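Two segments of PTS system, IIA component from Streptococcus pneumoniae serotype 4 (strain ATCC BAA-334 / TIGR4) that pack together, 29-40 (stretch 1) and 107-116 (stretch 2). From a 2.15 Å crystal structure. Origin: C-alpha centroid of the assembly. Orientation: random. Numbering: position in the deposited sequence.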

ATOM      1  N   MET A  29     -13.179  -2.294   4.180  1.00 32.18           N
ATOM      2  CA  MET A  29     -14.080  -1.139   4.258  1.00 33.07           C
ATOM      3  C   MET A  29     -14.767  -0.939   2.921  1.00 33.77           C
ATOM      4  O   MET A  29     -15.860  -0.380   2.867  1.00 35.07           O
ATOM      5  N   PHE A  30     -14.145  -1.422   1.852  1.00 34.09           N
ATOM      6  CA  PHE A  30     -14.735  -1.334   0.523  1.00 34.77           C
ATOM      7  C   PHE A  30     -15.485  -2.581   0.081  1.00 34.90           C
ATOM      8  O   PHE A  30     -16.534  -2.469  -0.523  1.00 35.13           O
ATOM      9  N   VAL A  31     -14.952  -3.764   0.377  1.00 34.19           N
ATOM     10  CA  VAL A  31     -15.491  -5.002  -0.189  1.00 34.37           C
ATOM     11  C   VAL A  31     -16.166  -5.911   0.847  1.00 34.85           C
ATOM     12  O   VAL A  31     -16.645  -6.990   0.504  1.00 36.16           O
ATOM     13  N   GLY A  32     -16.201  -5.482   2.104  1.00 34.75           N
ATOM     14  CA  GLY A  32     -16.791  -6.284   3.187  1.00 34.82           C
ATOM     15  C   GLY A  32     -15.778  -7.235   3.821  1.00 35.36           C
ATOM     16  O   GLY A  32     -14.706  -7.507   3.254  1.00 32.93           O
ATOM     17  N   GLU A  33     -16.137  -7.732   5.001  1.00 35.72           N
ATOM     18  CA  GLU A  33     -15.266  -8.580   5.812  1.00 37.00           C
ATOM     19  C   GLU A  33     -14.902  -9.875   5.057  1.00 35.31           C
ATOM     20  O   GLU A  33     -15.747 -10.462   4.408  1.00 35.62           O
ATOM     21  N   THR A  34     -13.642 -10.295   5.101  1.00 33.96           N
ATOM     22  CA  THR A  34     -13.255 -11.556   4.453  1.00 32.58           C
ATOM     23  C   THR A  34     -13.075 -12.639   5.526  1.00 32.65           C
ATOM     24  O   THR A  34     -13.014 -12.331   6.716  1.00 31.48           O
ATOM     25  N   THR A  35     -12.948 -13.895   5.099  1.00 33.31           N
ATOM     26  CA  THR A  35     -12.624 -14.993   6.018  1.00 33.65           C
ATOM     27  C   THR A  35     -11.287 -15.672   5.675  1.00 34.04           C
ATOM     28  O   THR A  35     -10.776 -15.578   4.550  1.00 33.44           O
ATOM     29  N   ASN A  36     -10.775 -16.379   6.670  1.00 34.05           N
ATOM     30  CA  ASN A  36      -9.487 -17.059   6.705  1.00 35.65           C
ATOM     31  C   ASN A  36      -9.241 -18.147   5.651  1.00 33.96           C
ATOM     32  O   ASN A  36      -8.112 -18.450   5.327  1.00 33.29           O
ATOM     33  N   ASP A  37     -10.294 -18.760   5.143  1.00 32.65           N
ATOM     34  CA  ASP A  37     -10.132 -19.731   4.077  1.00 32.71           C
ATOM     35  C   ASP A  37      -9.972 -19.059   2.709  1.00 31.37           C
ATOM     36  O   ASP A  37      -9.772 -19.757   1.724  1.00 31.64           O
ATOM     37  N   ARG A  38     -10.110 -17.727   2.631  1.00 29.41           N
ATOM     38  CA  ARG A  38      -9.951 -17.011   1.338  1.00 28.17           C
ATOM     39  C   ARG A  38      -8.832 -15.974   1.349  1.00 27.36           C
ATOM     40  O   ARG A  38      -8.176 -15.758   0.344  1.00 27.89           O
ATOM     41  N   VAL A  39      -8.646 -15.299   2.475  1.00 27.45           N
ATOM     42  CA  VAL A  39      -7.685 -14.200   2.591  1.00 26.88           C
ATOM     43  C   VAL A  39      -6.991 -14.224   3.920  1.00 26.75           C
ATOM     44  O   VAL A  39      -7.626 -14.416   4.980  1.00 26.57           O
ATOM     45  N   ARG A  40      -5.673 -14.051   3.861  1.00 26.98           N
ATOM     46  CA  ARG A  40      -4.846 -13.998   5.075  1.00 26.98           C
ATOM     47  C   ARG A  40      -3.792 -12.917   4.978  1.00 26.84           C
ATOM     48  O   ARG A  40      -3.403 -12.518   3.880  1.00 26.99           O
ATOM     49  N   LEU A 107      -5.353  -4.830  -4.175  1.00 23.83           N
ATOM     50  CA  LEU A 107      -5.938  -5.713  -3.159  1.00 24.34           C
ATOM     51  C   LEU A 107      -7.461  -5.744  -3.286  1.00 25.12           C
ATOM     52  O   LEU A 107      -8.058  -6.815  -3.369  1.00 25.23           O
ATOM     53  N   VAL A 108      -8.090  -4.568  -3.349  1.00 25.94           N
ATOM     54  CA  VAL A 108      -9.532  -4.475  -3.566  1.00 26.00           C
ATOM     55  C   VAL A 108     -10.020  -5.240  -4.791  1.00 26.57           C
ATOM     56  O   VAL A 108     -11.003  -5.966  -4.706  1.00 27.26           O
ATOM     57  N   GLU A 109      -9.354  -5.057  -5.932  1.00 26.57           N
ATOM     58  CA  GLU A 109      -9.769  -5.721  -7.156  1.00 27.16           C
ATOM     59  C   GLU A 109      -9.629  -7.247  -7.066  1.00 27.19           C
ATOM     60  O   GLU A 109     -10.482  -7.986  -7.561  1.00 26.19           O
ATOM     61  N   LEU A 110      -8.513  -7.715  -6.500  1.00 27.77           N
ATOM     62  CA  LEU A 110      -8.310  -9.161  -6.329  1.00 27.35           C
ATOM     63  C   LEU A 110      -9.354  -9.750  -5.386  1.00 28.05           C
ATOM     64  O   LEU A 110      -9.878 -10.850  -5.645  1.00 28.84           O
ATOM     65  N   ILE A 111      -9.709  -9.037  -4.317  1.00 27.96           N
ATOM     66  CA  ILE A 111     -10.781  -9.588  -3.448  1.00 27.85           C
ATOM     67  C   ILE A 111     -12.132  -9.636  -4.194  1.00 28.64           C
ATOM     68  O   ILE A 111     -12.819 -10.671  -4.197  1.00 28.42           O
ATOM     69  N   SER A 112     -12.476  -8.545  -4.880  1.00 29.58           N
ATOM     70  CA  SER A 112     -13.761  -8.448  -5.596  1.00 30.52           C
ATOM     71  C   SER A 112     -13.946  -9.504  -6.668  1.00 30.90           C
ATOM     72  O   SER A 112     -15.084  -9.849  -7.007  1.00 32.06           O
ATOM     73  N   SER A 113     -12.833  -9.997  -7.215  1.00 30.38           N
ATOM     74  CA  SER A 113     -12.864 -10.914  -8.350  1.00 29.19           C
ATOM     75  C   SER A 113     -12.430 -12.350  -7.988  1.00 28.84           C
ATOM     76  O   SER A 113     -12.238 -13.194  -8.881  1.00 27.91           O
ATOM     77  N   TYR A 114     -12.316 -12.650  -6.693  1.00 27.91           N
ATOM     78  CA  TYR A 114     -11.753 -13.952  -6.322  1.00 28.02           C
ATOM     79  C   TYR A 114     -12.674 -15.182  -6.522  1.00 28.69           C
ATOM     80  O   TYR A 114     -12.250 -16.330  -6.309  1.00 28.39           O
ATOM     81  N   ASP A 115     -13.912 -14.939  -6.950  1.00 28.44           N
ATOM     82  CA  ASP A 115     -14.809 -16.038  -7.303  1.00 29.70           C
ATOM     83  C   ASP A 115     -15.045 -16.067  -8.800  1.00 30.34           C
ATOM     84  O   ASP A 115     -15.910 -16.798  -9.303  1.00 31.30           O
ATOM     85  N   SER A 116     -14.244 -15.292  -9.508  1.00 30.87           N
ATOM     86  CA  SER A 116     -14.424 -15.112 -10.928  1.00 31.37           C
ATOM     87  C   SER A 116     -13.159 -15.523 -11.697  1.00 31.36           C
ATOM     88  O   SER A 116     -12.073 -15.639 -11.123  1.00 30.30           O
TER

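The contact between the two stretches, which buries 477 Å² in all, is built round Arg38, Tyr114 and Val31. Arg38 points toward stretch 2 from the loop just before the strand, and its chi1, chi2 and chi3 are all m, so the chain curls and lays its guanidinium flat on the ring of Tyr114. The centres of the Arg38 guanidinium and the Tyr114 ring are 4.0 Å apart and their planes are inclined by 30°; with Arg38 CZ 12° off the normal of the Tyr114 ring, the charge sits over the aromatic face in a cation-pi arrangement. The edge of the guanidinium remains free for acceptors. Arg38 NH1 forms a salt bridge with Asp115 OD1 at 2.8 Å, and Arg38 NH2 donates to the same Asp115 OD1 at 3.1 Å. A weak hydrogen bond joins Arg38 NH2 to Tyr114 O at 2.9 Å. Although the CA-to-CB bond of Asp115 points sideways, its m rotamer brings the carboxylate within reach.

Tyr114, chi1 p, also points toward stretch 1. Val39, in the t rotamer, meets the edge of its ring, with Val39 CG2 3.7 Å from Tyr114 CE2. Tyr114 OH lies 2.7 Å from water 1, and water 1 in turn accepts a hydrogen bond from Thr35 N at 2.7 Å, so that it links the phenol to the loop backbone.

Val31, chi1 m, anchors the apolar end at the close of its helix. Its two methyls diverge: Val31 CG2 packs on Ile111 CG2 at 3.6 Å, while Val31 CG1 rests 3.7 Å from Val108 CG1 and 3.4 Å from Ser112 OG. That hydroxyl is already engaged within its own helix, Ser112 OG donating to Val108 O at 2.8 Å. Thr34, chi1 p, extends the apolar surface, placing Thr34 CG2 3.9 Å from Ile111 CG2.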

ATOM      1  CB  MET A  29     -13.340   0.117   4.681  1.00 32.62           C
ATOM      2  CG  MET A  29     -12.929   0.097   6.147  1.00 31.21           C
ATOM      3  SD  MET A  29     -12.009   1.567   6.656  1.00 31.99           S
ATOM      4  CE  MET A  29     -13.268   2.831   6.419  1.00 30.90           C
ATOM      5  CB  PHE A  30     -13.669  -0.944  -0.518  1.00 35.34           C
ATOM      6  CG  PHE A  30     -13.040   0.396  -0.239  1.00 37.62           C
ATOM      7  CD1 PHE A  30     -13.729   1.573  -0.533  1.00 41.04           C
ATOM      8  CD2 PHE A  30     -11.790   0.480   0.334  1.00 38.06           C
ATOM      9  CE1 PHE A  30     -13.167   2.823  -0.251  1.00 42.13           C
ATOM     10  CE2 PHE A  30     -11.214   1.718   0.605  1.00 42.16           C
ATOM     11  CZ  PHE A  30     -11.909   2.889   0.333  1.00 40.93           C
ATOM     12  CB  VAL A  31     -14.389  -5.793  -0.951  1.00 34.57           C
ATOM     13  CG1 VAL A  31     -13.768  -4.915  -2.019  1.00 33.97           C
ATOM     14  CG2 VAL A  31     -13.303  -6.259   0.003  1.00 32.95           C
ATOM     15  CB  GLU A  33     -15.980  -8.907   7.141  1.00 37.86           C
ATOM     16  CG  GLU A  33     -15.020  -9.190   8.314  1.00 44.58           C
ATOM     17  CD  GLU A  33     -15.485 -10.343   9.222  1.00 52.58           C
ATOM     18  OE1 GLU A  33     -16.211 -11.243   8.727  1.00 57.38           O
ATOM     19  OE2 GLU A  33     -15.087 -10.378  10.414  1.00 53.34           O
ATOM     20  CB  THR A  34     -11.930 -11.433   3.629  1.00 31.96           C
ATOM     21  OG1 THR A  34     -10.883 -10.962   4.476  1.00 30.57           O
ATOM     22  CG2 THR A  34     -12.081 -10.478   2.457  1.00 33.07           C
ATOM     23  CB  THR A  35     -13.730 -16.067   6.052  1.00 33.80           C
ATOM     24  OG1 THR A  35     -13.872 -16.624   4.743  1.00 34.08           O
ATOM     25  CG2 THR A  35     -15.112 -15.458   6.489  1.00 34.81           C
ATOM     26  CB  ASN A  36      -9.393 -17.736   8.085  1.00 37.97           C
ATOM     27  CG  ASN A  36      -8.028 -17.675   8.655  1.00 43.43           C
ATOM     28  OD1 ASN A  36      -7.267 -16.737   8.383  1.00 50.17           O
ATOM     29  ND2 ASN A  36      -7.690 -18.669   9.491  1.00 49.74           N
ATOM     30  CB  ASP A  37     -11.324 -20.708   4.037  1.00 32.63           C
ATOM     31  CG  ASP A  37     -12.649 -19.993   3.876  1.00 35.43           C
ATOM     32  OD1 ASP A  37     -12.744 -18.824   4.302  1.00 35.57           O
ATOM     33  OD2 ASP A  37     -13.609 -20.594   3.339  1.00 40.71           O
ATOM     34  CB  ARG A  38     -11.240 -16.286   0.918  1.00 27.47           C
ATOM     35  CG  ARG A  38     -12.480 -17.114   0.895  1.00 28.25           C
ATOM     36  CD  ARG A  38     -12.373 -18.313  -0.046  1.00 25.06           C
ATOM     37  NE  ARG A  38     -11.976 -17.978  -1.424  1.00 24.42           N
ATOM     38  CZ  ARG A  38     -12.806 -17.571  -2.386  1.00 26.49           C
ATOM     39  NH1 ARG A  38     -14.098 -17.397  -2.143  1.00 27.10           N
ATOM     40  NH2 ARG A  38     -12.339 -17.318  -3.611  1.00 26.94           N
ATOM     41  CB  VAL A  39      -8.361 -12.788   2.411  1.00 27.88           C
ATOM     42  CG1 VAL A  39      -7.299 -11.670   2.451  1.00 27.30           C
ATOM     43  CG2 VAL A  39      -9.147 -12.725   1.098  1.00 26.31           C
ATOM     44  CB  ARG A  40      -4.158 -15.358   5.308  1.00 26.86           C
ATOM     45  CG  ARG A  40      -5.159 -16.433   5.760  1.00 29.09           C
ATOM     46  CD  ARG A  40      -4.428 -17.732   6.113  1.00 29.84           C
ATOM     47  NE  ARG A  40      -5.377 -18.842   6.104  1.00 30.96           N
ATOM     48  CZ  ARG A  40      -5.109 -20.063   6.563  1.00 31.97           C
ATOM     49  NH1 ARG A  40      -3.916 -20.336   7.091  1.00 29.09           N
ATOM     50  NH2 ARG A  40      -6.055 -20.997   6.515  1.00 30.25           N
ATOM     51  CB  LEU A 107      -5.485  -5.346  -1.726  1.00 24.09           C
ATOM     52  CG  LEU A 107      -6.069  -6.254  -0.609  1.00 24.99           C
ATOM     53  CD1 LEU A 107      -5.842  -7.778  -0.882  1.00 23.93           C
ATOM     54  CD2 LEU A 107      -5.545  -5.850   0.794  1.00 23.09           C
ATOM     55  CB  VAL A 108      -9.994  -2.986  -3.673  1.00 26.11           C
ATOM     56  CG1 VAL A 108     -11.463  -2.915  -4.176  1.00 25.26           C
ATOM     57  CG2 VAL A 108      -9.846  -2.316  -2.321  1.00 27.35           C
ATOM     58  CB  GLU A 109      -8.920  -5.211  -8.339  1.00 27.73           C
ATOM     59  CG  GLU A 109      -9.140  -5.980  -9.655  1.00 31.70           C
ATOM     60  CD  GLU A 109     -10.618  -6.060 -10.078  1.00 38.67           C
ATOM     61  OE1 GLU A 109     -11.392  -5.098  -9.824  1.00 39.73           O
ATOM     62  OE2 GLU A 109     -11.009  -7.095 -10.670  1.00 43.25           O
ATOM     63  CB  LEU A 110      -6.889  -9.461  -5.863  1.00 26.93           C
ATOM     64  CG  LEU A 110      -5.834  -9.257  -6.964  1.00 27.42           C
ATOM     65  CD1 LEU A 110      -4.382  -9.416  -6.456  1.00 24.70           C
ATOM     66  CD2 LEU A 110      -6.120 -10.175  -8.198  1.00 26.37           C
ATOM     67  CB  ILE A 111     -10.910  -8.871  -2.095  1.00 27.43           C
ATOM     68  CG1 ILE A 111      -9.655  -9.072  -1.250  1.00 26.23           C
ATOM     69  CG2 ILE A 111     -12.134  -9.429  -1.296  1.00 26.39           C
ATOM     70  CD1 ILE A 111      -9.570  -8.127   0.008  1.00 23.26           C
ATOM     71  CB  SER A 112     -13.922  -7.060  -6.232  1.00 30.59           C
ATOM     72  OG  SER A 112     -13.790  -6.082  -5.222  1.00 33.37           O
ATOM     73  CB  SER A 113     -12.024 -10.353  -9.501  1.00 29.16           C
ATOM     74  OG  SER A 113     -10.645 -10.290  -9.147  1.00 30.95           O
ATOM     75  CB  TYR A 114     -11.062 -13.936  -4.960  1.00 27.36           C
ATOM     76  CG  TYR A 114     -11.889 -13.720  -3.693  1.00 27.88           C
ATOM     77  CD1 TYR A 114     -13.285 -13.818  -3.674  1.00 28.38           C
ATOM     78  CD2 TYR A 114     -11.236 -13.441  -2.491  1.00 26.40           C
ATOM     79  CE1 TYR A 114     -14.000 -13.644  -2.477  1.00 28.76           C
ATOM     80  CE2 TYR A 114     -11.919 -13.254  -1.326  1.00 26.73           C
ATOM     81  CZ  TYR A 114     -13.301 -13.359  -1.314  1.00 28.68           C
ATOM     82  OH  TYR A 114     -13.953 -13.162  -0.118  1.00 31.25           O
ATOM     83  CB  ASP A 115     -16.147 -15.930  -6.557  1.00 28.88           C
ATOM     84  CG  ASP A 115     -15.983 -16.074  -5.072  1.00 28.96           C
ATOM     85  OD1 ASP A 115     -15.247 -16.983  -4.644  1.00 29.74           O
ATOM     86  OD2 ASP A 115     -16.598 -15.282  -4.325  1.00 29.92           O
ATOM     87  CB  SER A 116     -14.807 -13.654 -11.205  1.00 31.13           C
ATOM     88  OG  SER A 116     -14.728 -13.375 -12.594  1.00 33.71           O
TER
HETATM   89  O   HOH W   1     -13.694 -14.039   2.465  1.00 30.91           O